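Local coordinates for salt-tolerant glutaminase (Micrococcus luteus, PDB 3AGD) that hydrolyses L-glutamine, probably to L-glutamate and ammonium, as a salt-tolerant member of the glutaminase family, at the interface of chains A and B. Numbering follows the deposited sequence. Chains: chain A/B, Salt-tolerant glutaminase.

Contact 1: the interface of chains A and B. Residues chain A 336-338; chain B 5, 302-304, 310.
A:Phe337 meets B:Phe302, B:Leu304 and B:Ile5 in the tightly packed half of this interface patch. CE1 of A:Phe337 stands 3.4 Å above the plane of the B:Phe302 ring, over the centre. Its CD1 lies 3.5 Å from CG of B:Phe302. The rings are tilted by about 40°, neither parallel nor perpendicular, with the CD1-CE1 side of A:Phe337 over the B:Phe302 face. The other ortho carbon, CD2, packs 3.6 Å from the CD2 methyl of B:Leu304. B:Leu304 and B:Phe302 lie over the same face of the A:Phe337 ring, one at CD2 and the other at CD1 and CE1. B:Ile5, in helix 4-16, adds a looser touch through its terminal methyl. A:Phe337 begins helix 337-349, and its CG points away from the backbone N (chi1 178°). This carries the ring away from the water-linked backbone and over B:Phe302.

The opposite half is polar and looser. Water 2 joins the two backbones, 3.0 Å from N of A:Phe337 and 2.7 Å from O of B:Phe302. Water 1 lies 2.9 Å from the backbone N of A:Arg336 and 2.6 Å from the carboxylate OD2 of B:Asp310, though B:Asp310 is poorly ordered. The A:Arg336 chain bends at chi3 (98°), and its NH1 makes a weak hydrogen bond of 3.5 Å to the backbone O of B:Arg303, also poorly ordered. The guanidinium of A:Arg336 and the carboxylate of B:Asp310 are not in contact, so any attraction between them would act at longer range.

The patch anchors the start of helix 337-349 on the 302-304 loop of the partner and helps hold the two subunits together.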
ATOM      1  N   ARG A 336       3.131  -8.099  12.379  1.00 23.70           N
ATOM      2  CA  ARG A 336       2.947  -6.696  12.717  1.00 24.23           C
ATOM      3  C   ARG A 336       1.498  -6.601  13.189  1.00 23.82           C
ATOM      4  O   ARG A 336       0.947  -7.594  13.666  1.00 24.81           O
ATOM      5  CB  ARG A 336       3.201  -5.822  11.488  1.00 27.39           C
ATOM      6  CG  ARG A 336       4.649  -5.911  10.996  1.00 32.35           C
ATOM      7  CD  ARG A 336       4.836  -5.313   9.610  1.00 37.75           C
ATOM      8  NE  ARG A 336       5.339  -3.940   9.619  1.00 43.57           N
ATOM      9  CZ  ARG A 336       4.696  -2.903  10.141  1.00 49.57           C
ATOM     10  NH1 ARG A 336       3.516  -3.078  10.710  1.00 54.70           N
ATOM     11  NH2 ARG A 336       5.223  -1.687  10.079  1.00 48.55           N
ATOM     12  N   PHE A 337       0.867  -5.440  13.063  1.00 20.43           N
ATOM     13  CA  PHE A 337      -0.514  -5.323  13.519  1.00 19.43           C
ATOM     14  C   PHE A 337      -1.428  -6.411  12.962  1.00 20.93           C
ATOM     15  O   PHE A 337      -2.114  -7.098  13.715  1.00 19.03           O
ATOM     16  CB  PHE A 337      -1.120  -3.973  13.149  1.00 17.44           C
ATOM     17  CG  PHE A 337      -2.559  -3.842  13.565  1.00 21.58           C
ATOM     18  CD1 PHE A 337      -2.891  -3.501  14.876  1.00 21.40           C
ATOM     19  CD2 PHE A 337      -3.584  -4.135  12.670  1.00 20.72           C
ATOM     20  CE1 PHE A 337      -4.228  -3.458  15.287  1.00 24.10           C
ATOM     21  CE2 PHE A 337      -4.924  -4.097  13.074  1.00 21.27           C
ATOM     22  CZ  PHE A 337      -5.243  -3.757  14.384  1.00 22.07           C
ATOM     23  N   GLY A 338      -1.436  -6.545  11.637  1.00 20.93           N
ATOM     24  CA  GLY A 338      -2.282  -7.525  10.978  1.00 19.06           C
ATOM     25  C   GLY A 338      -2.243  -8.936  11.532  1.00 20.48           C
ATOM     26  O   GLY A 338      -3.289  -9.534  11.800  1.00 22.45           O
TER
ATOM     27  N   ILE B   5      -7.905  -5.203  21.663  1.00 23.42           N
ATOM     28  CA  ILE B   5      -8.162  -4.133  20.700  1.00 23.85           C
ATOM     29  C   ILE B   5      -9.329  -3.241  21.121  1.00 22.98           C
ATOM     30  O   ILE B   5      -9.205  -2.018  21.116  1.00 20.85           O
ATOM     31  CB  ILE B   5      -8.434  -4.688  19.278  1.00 23.22           C
ATOM     32  CG1 ILE B   5      -7.177  -5.370  18.735  1.00 24.20           C
ATOM     33  CG2 ILE B   5      -8.851  -3.558  18.347  1.00 19.67           C
ATOM     34  CD1 ILE B   5      -5.960  -4.497  18.742  1.00 28.76           C
ATOM     35  N   PHE B 302      -0.630   1.755  16.230  1.00 21.53           N
ATOM     36  CA  PHE B 302      -0.591   0.399  15.689  1.00 20.82           C
ATOM     37  C   PHE B 302       0.423   0.283  14.566  1.00 21.28           C
ATOM     38  O   PHE B 302       0.597  -0.789  13.991  1.00 23.74           O
ATOM     39  CB  PHE B 302      -1.974  -0.006  15.163  1.00 18.48           C
ATOM     40  CG  PHE B 302      -2.985  -0.280  16.243  1.00 20.08           C
ATOM     41  CD1 PHE B 302      -4.331   0.013  16.041  1.00 20.58           C
ATOM     42  CD2 PHE B 302      -2.601  -0.856  17.451  1.00 18.18           C
ATOM     43  CE1 PHE B 302      -5.278  -0.261  17.024  1.00 22.59           C
ATOM     44  CE2 PHE B 302      -3.545  -1.133  18.441  1.00 21.99           C
ATOM     45  CZ  PHE B 302      -4.881  -0.836  18.228  1.00 21.93           C
ATOM     46  N   ARG B 303       1.094   1.387  14.260  1.00 24.82           N
ATOM     47  CA  ARG B 303       2.082   1.419  13.184  1.00 28.93           C
ATOM     48  C   ARG B 303       1.455   0.911  11.895  1.00 25.62           C
ATOM     49  O   ARG B 303       1.972  -0.003  11.248  1.00 23.95           O
ATOM     50  CB  ARG B 303       3.305   0.567  13.531  1.00 33.92           C
ATOM     51  CG  ARG B 303       3.993   0.951  14.829  1.00 45.51           C
ATOM     52  CD  ARG B 303       4.221   2.446  14.917  1.00 56.57           C
ATOM     53  NE  ARG B 303       4.800   2.975  13.688  1.00 65.78           N
ATOM     54  CZ  ARG B 303       5.062   4.261  13.483  1.00 73.33           C
ATOM     55  NH1 ARG B 303       5.590   4.653  12.332  1.00 76.11           N
ATOM     56  NH2 ARG B 303       4.798   5.154  14.430  1.00 76.02           N
ATOM     57  N   LEU B 304       0.320   1.498  11.538  1.00 23.51           N
ATOM     58  CA  LEU B 304      -0.381   1.119  10.323  1.00 24.94           C
ATOM     59  C   LEU B 304      -0.065   2.144   9.239  1.00 27.23           C
ATOM     60  O   LEU B 304      -0.050   3.350   9.497  1.00 30.63           O
ATOM     61  CB  LEU B 304      -1.889   1.077  10.575  1.00 23.04           C
ATOM     62  CG  LEU B 304      -2.405  -0.049  11.476  1.00 23.73           C
ATOM     63  CD1 LEU B 304      -3.846   0.226  11.841  1.00 23.78           C
ATOM     64  CD2 LEU B 304      -2.266  -1.396  10.761  1.00 21.55           C
ATOM     65  N   ASP B 310       3.891  -5.428   4.847  1.00 55.75           N
ATOM     66  CA  ASP B 310       3.336  -6.618   5.483  1.00 55.73           C
ATOM     67  C   ASP B 310       2.742  -7.536   4.406  1.00 52.32           C
ATOM     68  O   ASP B 310       1.544  -7.478   4.132  1.00 55.91           O
ATOM     69  CB  ASP B 310       2.242  -6.196   6.470  1.00 56.44           C
ATOM     70  CG  ASP B 310       1.646  -7.366   7.221  1.00 58.71           C
ATOM     71  OD1 ASP B 310       1.408  -8.422   6.594  1.00 61.98           O
ATOM     72  OD2 ASP B 310       1.402  -7.220   8.437  1.00 57.11           O
TER
HETATM   73  O   HOH W   1       1.577  -9.192  10.123  1.00 15.35           O
HETATM   74  O   HOH W   2       2.208  -2.791  13.097  1.00 15.88           O

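Contact 2: the interface of chains A and B. Residues chain A 305, 307-308; chain B 231, 234-235, 270.
CG of A:Met307 is turned away from its own carbonyl carbon (chi1 -56°), and the chain bends again at chi2 (-60°). These turns lead the thioether along helix 227-240 of chain B. A:His305 has CG opposite its backbone N (chi1 -163°), which brings its ring to B:Arg231 and B:Ser235.

A:Met307 makes much of the apolar contact. Its CB presses against CG of B:Arg231 at 3.3 Å. Further out, SD lies 3.8 Å from the CG1 methyl of B:Val234, with the two side chains crossing at a slant. B:Pro270 runs beside A:Met307 and points the same way. Its ring carbons CB and CG pack against the backbone of A:Met307. CB of B:Pro270 touches the carbonyl O of A:Met307 at 3.2 Å, a packing contact and not a hydrogen bond. The methionine is thus lined by the helix and by the proline.

The imidazole of A:His305 is fixed from its own chain. ND1 accepts a hydrogen bond from the backbone N of A:Met307 at 2.9 Å, and that N lies almost in the ring plane. This ties down the rotation of the ring. CG of B:Arg231 lies over one face, 4.0 Å above the plane and toward the rim. The B:Arg231 chain bends at chi2 and chi3 and runs past the histidine in the opposite direction. CE1 of A:His305 comes 3.3 Å from the hydroxyl OG of B:Ser235. That hydroxyl bonds back to O of B:Arg231 at 2.9 Å, from above the carbonyl plane. This bond within the helix helps set OG in place beside A:His305 and CG of A:Met307.

The site fits the 305-308 loop of chain A against helix 227-240 and B:Pro270, adding mostly apolar contact to the subunit interface.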
ATOM      1  N   HIS A 305       0.273  -3.882  -7.396  1.00 17.52           N
ATOM      2  CA  HIS A 305      -0.294  -2.579  -7.118  1.00 17.34           C
ATOM      3  C   HIS A 305      -0.198  -2.284  -5.633  1.00 20.00           C
ATOM      4  O   HIS A 305      -0.386  -3.166  -4.804  1.00 20.28           O
ATOM      5  CB  HIS A 305      -1.759  -2.548  -7.556  1.00 19.04           C
ATOM      6  CG  HIS A 305      -2.318  -1.166  -7.694  1.00 18.78           C
ATOM      7  ND1 HIS A 305      -2.505  -0.328  -6.619  1.00 15.33           N
ATOM      8  CD2 HIS A 305      -2.698  -0.466  -8.790  1.00 17.66           C
ATOM      9  CE1 HIS A 305      -2.975   0.832  -7.044  1.00 16.79           C
ATOM     10  NE2 HIS A 305      -3.102   0.775  -8.358  1.00 15.36           N
ATOM     11  N   MET A 307      -2.182  -0.976  -3.774  1.00 18.63           N
ATOM     12  CA  MET A 307      -3.452  -1.187  -3.088  1.00 21.35           C
ATOM     13  C   MET A 307      -3.925  -2.625  -2.879  1.00 24.88           C
ATOM     14  O   MET A 307      -5.040  -2.836  -2.395  1.00 25.95           O
ATOM     15  CB  MET A 307      -4.565  -0.418  -3.812  1.00 22.86           C
ATOM     16  CG  MET A 307      -4.316   1.073  -3.968  1.00 24.48           C
ATOM     17  SD  MET A 307      -4.121   1.909  -2.392  1.00 29.12           S
ATOM     18  CE  MET A 307      -3.114   3.291  -2.858  1.00 25.53           C
ATOM     19  N   ASP A 308      -3.131  -3.628  -3.232  1.00 28.28           N
ATOM     20  CA  ASP A 308      -3.632  -4.982  -3.008  1.00 35.04           C
ATOM     21  C   ASP A 308      -3.465  -5.438  -1.571  1.00 34.55           C
ATOM     22  O   ASP A 308      -2.543  -5.017  -0.870  1.00 33.95           O
ATOM     23  CB  ASP A 308      -2.998  -5.983  -3.969  1.00 38.19           C
ATOM     24  CG  ASP A 308      -1.518  -5.824  -4.082  1.00 38.96           C
ATOM     25  OD1 ASP A 308      -0.965  -6.168  -5.156  1.00 29.53           O
ATOM     26  OD2 ASP A 308      -0.910  -5.361  -3.095  1.00 48.63           O
TER
ATOM     27  N   ARG B 231      -9.583  -1.538  -5.932  1.00 10.52           N
ATOM     28  CA  ARG B 231      -8.262  -0.913  -5.963  1.00 16.74           C
ATOM     29  C   ARG B 231      -8.330   0.520  -6.503  1.00 17.49           C
ATOM     30  O   ARG B 231      -7.653   1.414  -6.001  1.00 15.49           O
ATOM     31  CB  ARG B 231      -7.319  -1.753  -6.829  1.00 23.43           C
ATOM     32  CG  ARG B 231      -6.050  -2.205  -6.122  1.00 33.63           C
ATOM     33  CD  ARG B 231      -5.682  -3.639  -6.497  1.00 33.94           C
ATOM     34  NE  ARG B 231      -5.691  -3.852  -7.942  1.00 34.86           N
ATOM     35  CZ  ARG B 231      -6.022  -5.004  -8.518  1.00 35.50           C
ATOM     36  NH1 ARG B 231      -6.367  -6.044  -7.770  1.00 34.07           N
ATOM     37  NH2 ARG B 231      -6.033  -5.108  -9.840  1.00 36.73           N
ATOM     38  N   VAL B 234      -9.891   2.778  -3.727  1.00 12.53           N
ATOM     39  CA  VAL B 234      -8.985   3.113  -2.636  1.00 13.69           C
ATOM     40  C   VAL B 234      -7.856   4.009  -3.127  1.00 14.32           C
ATOM     41  O   VAL B 234      -7.330   4.818  -2.362  1.00 14.10           O
ATOM     42  CB  VAL B 234      -8.411   1.846  -1.981  1.00 15.82           C
ATOM     43  CG1 VAL B 234      -7.519   2.223  -0.805  1.00 12.96           C
ATOM     44  CG2 VAL B 234      -9.557   0.959  -1.514  1.00 17.21           C
ATOM     45  N   SER B 235      -7.484   3.858  -4.399  1.00 12.36           N
ATOM     46  CA  SER B 235      -6.438   4.690  -4.994  1.00 14.54           C
ATOM     47  C   SER B 235      -6.910   6.140  -5.007  1.00 15.29           C
ATOM     48  O   SER B 235      -6.180   7.046  -4.623  1.00 15.01           O
ATOM     49  CB  SER B 235      -6.145   4.250  -6.435  1.00 18.65           C
ATOM     50  OG  SER B 235      -5.349   3.076  -6.474  1.00 17.46           O
ATOM     51  N   PRO B 270      -5.781  -1.364   2.718  1.00 17.96           N
ATOM     52  CA  PRO B 270      -5.649  -2.639   2.003  1.00 18.36           C
ATOM     53  C   PRO B 270      -4.982  -3.764   2.788  1.00 17.98           C
ATOM     54  O   PRO B 270      -3.919  -3.582   3.385  1.00 14.55           O
ATOM     55  CB  PRO B 270      -4.862  -2.253   0.753  1.00 16.53           C
ATOM     56  CG  PRO B 270      -5.336  -0.851   0.495  1.00 15.58           C
ATOM     57  CD  PRO B 270      -5.301  -0.248   1.883  1.00 12.00           C
TER

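Contacts 1 and 2 have C-alpha centres about 17 Å apart along the same A-B interface. They share no residue, but they draw on one stretch of the protein. Chain B gives residues 302-304 and 310 to contact 1, while chain A gives 305, 307 and 308 to contact 2. The two-fold symmetry repeats each contact with the chains exchanged. The 302-310 segment of every subunit therefore serves both: one part receives the partner's helix 337-349, and another rests on the partner's helix 227-240. This exchange probably steadies the dimer within the homotetramer reported for the enzyme.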